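Local coordinates for uncharacterized protein (Bacteroides caccae, PDB 4R4K), which is of unknown function but adopts a cystatin-like fold of the NTF2 clan and, in this crystal, holds polyethylene glycol chains in its pockets, at residues Ser100-Phe108 with Tyr117-Trp125. Sequence-based numbering, arbitrary orientation.
Sequences SEIDLRVEF and YVVDCYTGW. With PEU (2,5,8,11,14,17,20,23,26,29,32,35,38,41,44,47,50,53,56,59,62,65,68,71,74,77,80-heptacosaoxadooctacontan-82-ol), chain H; ACT (acetate ion), chain G.
Arg-105 and Tyr-122 face each other as a hydrogen-bonded antiparallel pair: Tyr-122 N donates to Arg-105 O at 2.8 Å, and Arg-105 N returns a bond to Tyr-122 O. Glu-107 and Asp-120 form the next such pair, although Glu-107 O turns instead to Val-119 N. Val-119 and Asp-120 thus both oppose Glu-107, a classic beta bulge.

On the buried face, Val-118 sets CG2 3.4 Å from CE1 of Phe-108 and 3.8 Å from CG1 of Val-106, while Leu-104 CD1 rests near Cys-121 SG. On the other face, Tyr-122 holds CG anti to its backbone N (chi1 169°), which sends the ring back along 100-108; its CE2 lies 3.5 Å from Ile-102 O, and one water joins that carbonyl to Tyr-122 OH. The extended Arg-105 chain puts NH2 3.1 Å from acetate OXT, in plane at the guanidinium edge, with a weak bond from NE. In one of two Glu-107 conformers, OE1 makes a long ion pair with Arg-105 NH1, and a second water donates to it and to Asp-120 OD2, probably easing the repulsion between the carboxylates.

This hairpin, 104-110 with 116-123, closes one edge of the five-stranded antiparallel sheet of the cystatin-like fold. Where it ends, Gly-124 N bonds to Asp-103 O, and an ST turn from Trp-125 N to Thr-123 OG1 leads to the bound polyether. PEU CCR lies 3.6 Å above one face of the Trp-125 indole, which also packs on Thr-138, Val-142 and Glu-145 of helix 135-152. With an alanine in its place, the polyether is likely to lose this flat wall and a gap to open against the helix.

Farther out, His-90 holds Glu-107 OE2, Thr-36 bonds Asp-120 OD2, Tyr-79 fixes Asp-103 OD1, and Phe-12 meets the Phe-108 ring edge-to-face.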
ATOM      1  N   SER A 100       0.845 -18.077  -2.298  1.00 25.59           N
ATOM      2  CA  SER A 100       1.228 -17.194  -3.397  1.00 24.02           C
ATOM      3  C   SER A 100       2.125 -16.101  -2.821  1.00 30.74           C
ATOM      4  O   SER A 100       2.170 -15.910  -1.603  1.00 27.11           O
ATOM      5  CB  SER A 100       0.005 -16.558  -4.113  1.00 27.39           C
ATOM      6  OG  SER A 100      -0.760 -17.517  -4.821  1.00 29.17           O
ATOM      7  N   GLU A 101       2.799 -15.357  -3.688  1.00 29.66           N
ATOM      8  CA  GLU A 101       3.506 -14.162  -3.272  1.00 30.67           C
ATOM      9  C   GLU A 101       2.468 -13.137  -2.795  1.00 28.67           C
ATOM     10  O   GLU A 101       1.339 -13.091  -3.274  1.00 25.74           O
ATOM     11  CB  GLU A 101       4.311 -13.575  -4.443  1.00 38.31           C
ATOM     12  CG  GLU A 101       5.197 -12.412  -4.074  1.00 47.51           C
ATOM     13  CD  GLU A 101       6.237 -12.780  -3.027  1.00 60.06           C
ATOM     14  OE1 GLU A 101       7.336 -13.250  -3.375  1.00 68.12           O
ATOM     15  OE2 GLU A 101       5.934 -12.613  -1.843  1.00 55.71           O
ATOM     16  N   ILE A 102       2.881 -12.301  -1.853  1.00 23.31           N
ATOM     17  CA  ILE A 102       1.985 -11.259  -1.328  1.00 22.95           C
ATOM     18  C   ILE A 102       1.636 -10.296  -2.439  1.00 20.97           C
ATOM     19  O   ILE A 102       2.402 -10.142  -3.409  1.00 26.35           O
ATOM     20  CB  ILE A 102       2.611 -10.469  -0.174  1.00 25.62           C
ATOM     21  CG1 ILE A 102       3.855  -9.716  -0.660  1.00 31.77           C
ATOM     22  CG2 ILE A 102       2.897 -11.390   1.003  1.00 29.72           C
ATOM     23  CD1 ILE A 102       4.299  -8.629   0.279  1.00 32.24           C
ATOM     24  N   ASP A 103       0.460  -9.694  -2.355  1.00 18.60           N
ATOM     25  CA  ASP A 103       0.080  -8.641  -3.309  1.00 23.34           C
ATOM     26  C   ASP A 103       0.012  -7.232  -2.711  1.00 20.85           C
ATOM     27  O   ASP A 103      -0.253  -6.286  -3.417  1.00 21.43           O
ATOM     28  CB  ASP A 103      -1.198  -8.994  -4.059  1.00 28.00           C
ATOM     29  CG  ASP A 103      -2.363  -9.218  -3.166  1.00 30.67           C
ATOM     30  OD1 ASP A 103      -2.439  -8.660  -2.045  1.00 42.31           O
ATOM     31  OD2 ASP A 103      -3.232  -9.994  -3.629  1.00 42.51           O
ATOM     32  N   LEU A 104       0.258  -7.091  -1.411  1.00 19.67           N
ATOM     33  CA  LEU A 104       0.336  -5.775  -0.762  1.00 16.70           C
ATOM     34  C   LEU A 104       1.266  -5.850   0.439  1.00 18.76           C
ATOM     35  O   LEU A 104       1.141  -6.757   1.253  1.00 17.72           O
ATOM     36  CB  LEU A 104      -1.056  -5.260  -0.312  1.00 16.21           C
ATOM     37  CG  LEU A 104      -1.141  -3.902   0.415  1.00 20.21           C
ATOM     38  CD1 LEU A 104      -0.784  -2.756  -0.501  1.00 20.47           C
ATOM     39  CD2 LEU A 104      -2.523  -3.633   1.012  1.00 22.51           C
ATOM     40  N   ARG A 105       2.182  -4.890   0.552  1.00 15.81           N
ATOM     41  CA  ARG A 105       2.966  -4.692   1.751  1.00 17.18           C
ATOM     42  C   ARG A 105       3.036  -3.189   1.955  1.00 18.46           C
ATOM     43  O   ARG A 105       3.410  -2.464   1.037  1.00 21.87           O
ATOM     44  CB  ARG A 105       4.369  -5.291   1.618  1.00 20.16           C
ATOM     45  CG  ARG A 105       5.331  -5.169   2.795  1.00 20.17           C
ATOM     46  CD  ARG A 105       6.743  -5.478   2.369  1.00 26.22           C
ATOM     47  NE  ARG A 105       7.635  -5.507   3.525  1.00 32.03           N
ATOM     48  CZ  ARG A 105       8.260  -4.445   4.026  1.00 29.22           C
ATOM     49  NH1 ARG A 105       8.089  -3.237   3.497  1.00 31.50           N
ATOM     50  NH2 ARG A 105       9.065  -4.598   5.072  1.00 32.85           N
ATOM     51  N   VAL A 106       2.613  -2.736   3.138  1.00 18.53           N
ATOM     52  CA  VAL A 106       2.667  -1.327   3.488  1.00 19.61           C
ATOM     53  C   VAL A 106       3.468  -1.173   4.777  1.00 19.79           C
ATOM     54  O   VAL A 106       3.231  -1.875   5.767  1.00 17.14           O
ATOM     55  CB  VAL A 106       1.267  -0.736   3.727  1.00 19.84           C
ATOM     56  CG1 VAL A 106       1.357   0.783   3.843  1.00 18.95           C
ATOM     57  CG2 VAL A 106       0.316  -1.154   2.622  1.00 22.43           C
ATOM     58  N   GLU A 107       4.453  -0.283   4.730  1.00 18.73           N
ATOM     59  CA  GLU A 107       5.336  -0.034   5.855  0.50 20.20           C
ATOM     60  C   GLU A 107       5.038   1.338   6.437  1.00 19.11           C
ATOM     61  O   GLU A 107       5.067   2.349   5.712  1.00 18.92           O
ATOM     62  CB  GLU A 107       6.798  -0.092   5.411  0.50 23.24           C
ATOM     63  CG  GLU A 107       7.782   0.099   6.556  0.50 28.66           C
ATOM     64  CD  GLU A 107       9.226  -0.092   6.138  0.50 37.05           C
ATOM     65  OE1 GLU A 107       9.535   0.070   4.949  0.50 39.05           O
ATOM     66  OE2 GLU A 107      10.058  -0.381   7.015  0.50 46.43           O
ATOM     67  N   PHE A 108       4.757   1.364   7.742  1.00 18.25           N
ATOM     68  CA  PHE A 108       4.402   2.568   8.476  1.00 16.71           C
ATOM     69  C   PHE A 108       5.477   2.853   9.515  1.00 18.46           C
ATOM     70  O   PHE A 108       5.998   1.931  10.157  1.00 20.05           O
ATOM     71  CB  PHE A 108       3.120   2.374   9.269  1.00 17.41           C
ATOM     72  CG  PHE A 108       1.922   2.057   8.445  1.00 17.70           C
ATOM     73  CD1 PHE A 108       1.114   3.070   7.930  1.00 17.52           C
ATOM     74  CD2 PHE A 108       1.581   0.749   8.227  1.00 20.96           C
ATOM     75  CE1 PHE A 108      -0.009   2.748   7.203  1.00 16.25           C
ATOM     76  CE2 PHE A 108       0.468   0.421   7.498  1.00 22.58           C
ATOM     77  CZ  PHE A 108      -0.339   1.421   6.997  1.00 20.37           C
ATOM     78  N   TYR A 117       3.488   7.858   9.204  1.00 18.44           N
ATOM     79  CA  TYR A 117       3.558   7.951   7.762  1.00 19.21           C
ATOM     80  C   TYR A 117       3.755   6.579   7.143  1.00 18.11           C
ATOM     81  O   TYR A 117       4.377   5.688   7.739  1.00 18.78           O
ATOM     82  CB  TYR A 117       4.750   8.786   7.323  1.00 19.74           C
ATOM     83  CG  TYR A 117       4.695  10.195   7.741  1.00 19.01           C
ATOM     84  CD1 TYR A 117       5.171  10.556   8.979  1.00 19.86           C
ATOM     85  CD2 TYR A 117       4.196  11.192   6.906  1.00 21.29           C
ATOM     86  CE1 TYR A 117       5.121  11.861   9.369  1.00 23.90           C
ATOM     87  CE2 TYR A 117       4.131  12.508   7.301  1.00 22.00           C
ATOM     88  CZ  TYR A 117       4.619  12.825   8.540  1.00 25.66           C
ATOM     89  OH  TYR A 117       4.555  14.110   8.969  1.00 30.71           O
ATOM     90  N   VAL A 118       3.258   6.458   5.921  1.00 18.36           N
ATOM     91  CA  VAL A 118       3.661   5.358   5.055  1.00 18.55           C
ATOM     92  C   VAL A 118       4.994   5.740   4.432  1.00 18.10           C
ATOM     93  O   VAL A 118       5.117   6.827   3.875  1.00 18.95           O
ATOM     94  CB  VAL A 118       2.625   5.093   3.963  1.00 17.32           C
ATOM     95  CG1 VAL A 118       3.185   4.115   2.928  1.00 18.79           C
ATOM     96  CG2 VAL A 118       1.366   4.544   4.601  1.00 18.00           C
ATOM     97  N   VAL A 119       5.987   4.870   4.588  1.00 18.12           N
ATOM     98  CA  VAL A 119       7.308   5.095   4.000  1.00 18.67           C
ATOM     99  C   VAL A 119       7.666   4.149   2.867  1.00 20.96           C
ATOM    100  O   VAL A 119       8.598   4.425   2.106  1.00 21.10           O
ATOM    101  CB  VAL A 119       8.422   5.069   5.059  1.00 21.06           C
ATOM    102  CG1 VAL A 119       8.203   6.178   6.087  1.00 24.62           C
ATOM    103  CG2 VAL A 119       8.538   3.708   5.722  1.00 21.14           C
ATOM    104  N   ASP A 120       6.941   3.035   2.729  1.00 19.74           N
ATOM    105  CA  ASP A 120       7.174   2.144   1.617  1.00 21.62           C
ATOM    106  C   ASP A 120       5.935   1.326   1.350  1.00 21.50           C
ATOM    107  O   ASP A 120       5.089   1.133   2.244  1.00 19.25           O
ATOM    108  CB  ASP A 120       8.373   1.235   1.868  1.00 23.51           C
ATOM    109  CG  ASP A 120       9.051   0.776   0.572  1.00 26.30           C
ATOM    110  OD1 ASP A 120       8.654   1.191  -0.547  1.00 25.28           O
ATOM    111  OD2 ASP A 120      10.000  -0.030   0.682  1.00 27.72           O
ATOM    112  N   CYS A 121       5.827   0.864   0.123  1.00 20.55           N
ATOM    113  CA  CYS A 121       4.707   0.044  -0.265  1.00 22.96           C
ATOM    114  C   CYS A 121       5.083  -0.793  -1.484  1.00 23.48           C
ATOM    115  O   CYS A 121       5.765  -0.315  -2.394  1.00 22.62           O
ATOM    116  CB  CYS A 121       3.501   0.909  -0.577  1.00 22.19           C
ATOM    117  SG  CYS A 121       2.052   0.023  -1.215  1.00 24.37           S
ATOM    118  N   TYR A 122       4.691  -2.056  -1.430  1.00 22.09           N
ATOM    119  CA  TYR A 122       4.646  -2.922  -2.588  1.00 21.17           C
ATOM    120  C   TYR A 122       3.173  -3.139  -2.860  1.00 19.41           C
ATOM    121  O   TYR A 122       2.412  -3.482  -1.951  1.00 18.57           O
ATOM    122  CB  TYR A 122       5.324  -4.279  -2.334  1.00 21.38           C
ATOM    123  CG  TYR A 122       5.024  -5.226  -3.468  1.00 21.72           C
ATOM    124  CD1 TYR A 122       5.705  -5.112  -4.693  1.00 27.18           C
ATOM    125  CD2 TYR A 122       4.016  -6.178  -3.359  1.00 22.45           C
ATOM    126  CE1 TYR A 122       5.405  -5.945  -5.762  1.00 25.97           C
ATOM    127  CE2 TYR A 122       3.704  -7.023  -4.416  1.00 24.11           C
ATOM    128  CZ  TYR A 122       4.396  -6.894  -5.622  1.00 25.18           C
ATOM    129  OH  TYR A 122       4.115  -7.710  -6.677  1.00 27.75           O
ATOM    130  N   THR A 123       2.758  -2.914  -4.094  1.00 22.51           N
ATOM    131  CA  THR A 123       1.401  -3.262  -4.499  1.00 21.33           C
ATOM    132  C   THR A 123       1.366  -4.051  -5.790  1.00 22.42           C
ATOM    133  O   THR A 123       2.073  -3.731  -6.748  1.00 20.70           O
ATOM    134  CB  THR A 123       0.494  -2.024  -4.594  1.00 23.65           C
ATOM    135  OG1 THR A 123      -0.778  -2.408  -5.135  1.00 26.16           O
ATOM    136  CG2 THR A 123       1.090  -0.953  -5.469  1.00 24.41           C
ATOM    137  N   GLY A 124       0.536  -5.091  -5.808  1.00 22.97           N
ATOM    138  CA  GLY A 124       0.333  -5.892  -7.009  1.00 22.65           C
ATOM    139  C   GLY A 124      -0.194  -5.100  -8.203  1.00 22.75           C
ATOM    140  O   GLY A 124      -0.183  -5.604  -9.299  1.00 30.25           O
ATOM    141  N   TRP A 125      -0.720  -3.889  -7.993  1.00 24.97           N
ATOM    142  CA  TRP A 125      -1.078  -3.016  -9.135  1.00 23.89           C
ATOM    143  C   TRP A 125       0.121  -2.830 -10.073  1.00 26.75           C
ATOM    144  O   TRP A 125      -0.051  -2.721 -11.279  1.00 25.89           O
ATOM    145  CB  TRP A 125      -1.535  -1.642  -8.657  1.00 27.94           C
ATOM    146  CG  TRP A 125      -2.967  -1.497  -8.307  1.00 25.96           C
ATOM    147  CD1 TRP A 125      -3.490  -1.364  -7.058  1.00 29.16           C
ATOM    148  CD2 TRP A 125      -4.073  -1.380  -9.225  1.00 27.04           C
ATOM    149  NE1 TRP A 125      -4.845  -1.202  -7.148  1.00 30.83           N
ATOM    150  CE2 TRP A 125      -5.223  -1.210  -8.464  1.00 29.56           C
ATOM    151  CE3 TRP A 125      -4.191  -1.412 -10.617  1.00 29.49           C
ATOM    152  CZ2 TRP A 125      -6.493  -1.069  -9.047  1.00 32.64           C
ATOM    153  CZ3 TRP A 125      -5.456  -1.293 -11.201  1.00 31.50           C
ATOM    154  CH2 TRP A 125      -6.579  -1.121 -10.413  1.00 33.08           C
TER
HETATM  155  OCP PEU H 204      -5.601  -6.170 -10.295  1.00 69.77           O
HETATM  156  CCQ PEU H 204      -5.201  -4.855  -9.919  1.00 63.97           C
HETATM  157  CCR PEU H 204      -4.394  -4.912  -8.627  1.00 64.08           C
HETATM  158  OCS PEU H 204      -5.163  -5.531  -7.595  1.00 65.03           O
HETATM  159  CCT PEU H 204      -4.507  -6.651  -6.975  1.00 59.68           C
HETATM  160  CCU PEU H 204      -3.395  -6.186  -6.038  1.00 48.08           C
HETATM  161  OCV PEU H 204      -3.945  -5.241  -5.122  1.00 52.21           O
HETATM  162  CCW PEU H 204      -3.113  -4.964  -4.002  1.00 52.26           C
HETATM  163  CCX PEU H 204      -3.506  -3.607  -3.442  1.00 53.99           C
HETATM  164  OCY PEU H 204      -4.893  -3.557  -3.089  1.00 56.25           O
HETATM  165  CCZ PEU H 204      -5.314  -2.315  -2.494  1.00 59.33           C
HETATM  166  CDA PEU H 204      -5.372  -1.162  -3.500  1.00 53.89           C
HETATM  167  ODB PEU H 204      -6.619  -0.470  -3.434  1.00 65.31           O
HETATM  168  CDC PEU H 204      -7.255  -0.259  -4.699  1.00 61.82           C
HETATM  169  CDD PEU H 204      -7.849  -1.582  -5.186  1.00 66.55           C
HETATM  170  ODE PEU H 204      -8.866  -1.356  -6.167  1.00 64.90           O
HETATM  171  C   ACT G 203       9.697  -8.378   4.669  1.00 58.49           C
HETATM  172  O   ACT G 203      10.894  -8.428   4.328  1.00 64.58           O
HETATM  173  OXT ACT G 203       9.318  -7.667   5.625  1.00 55.54           O
HETATM  174  CH3 ACT G 203       8.693  -9.190   3.904  1.00 52.64           C
HETATM  175  O   HOH W   1       1.943  -9.318  -6.294  1.00 37.66           O
HETATM  176  O   HOH W   2      11.143  -0.788   2.832  1.00 37.59           O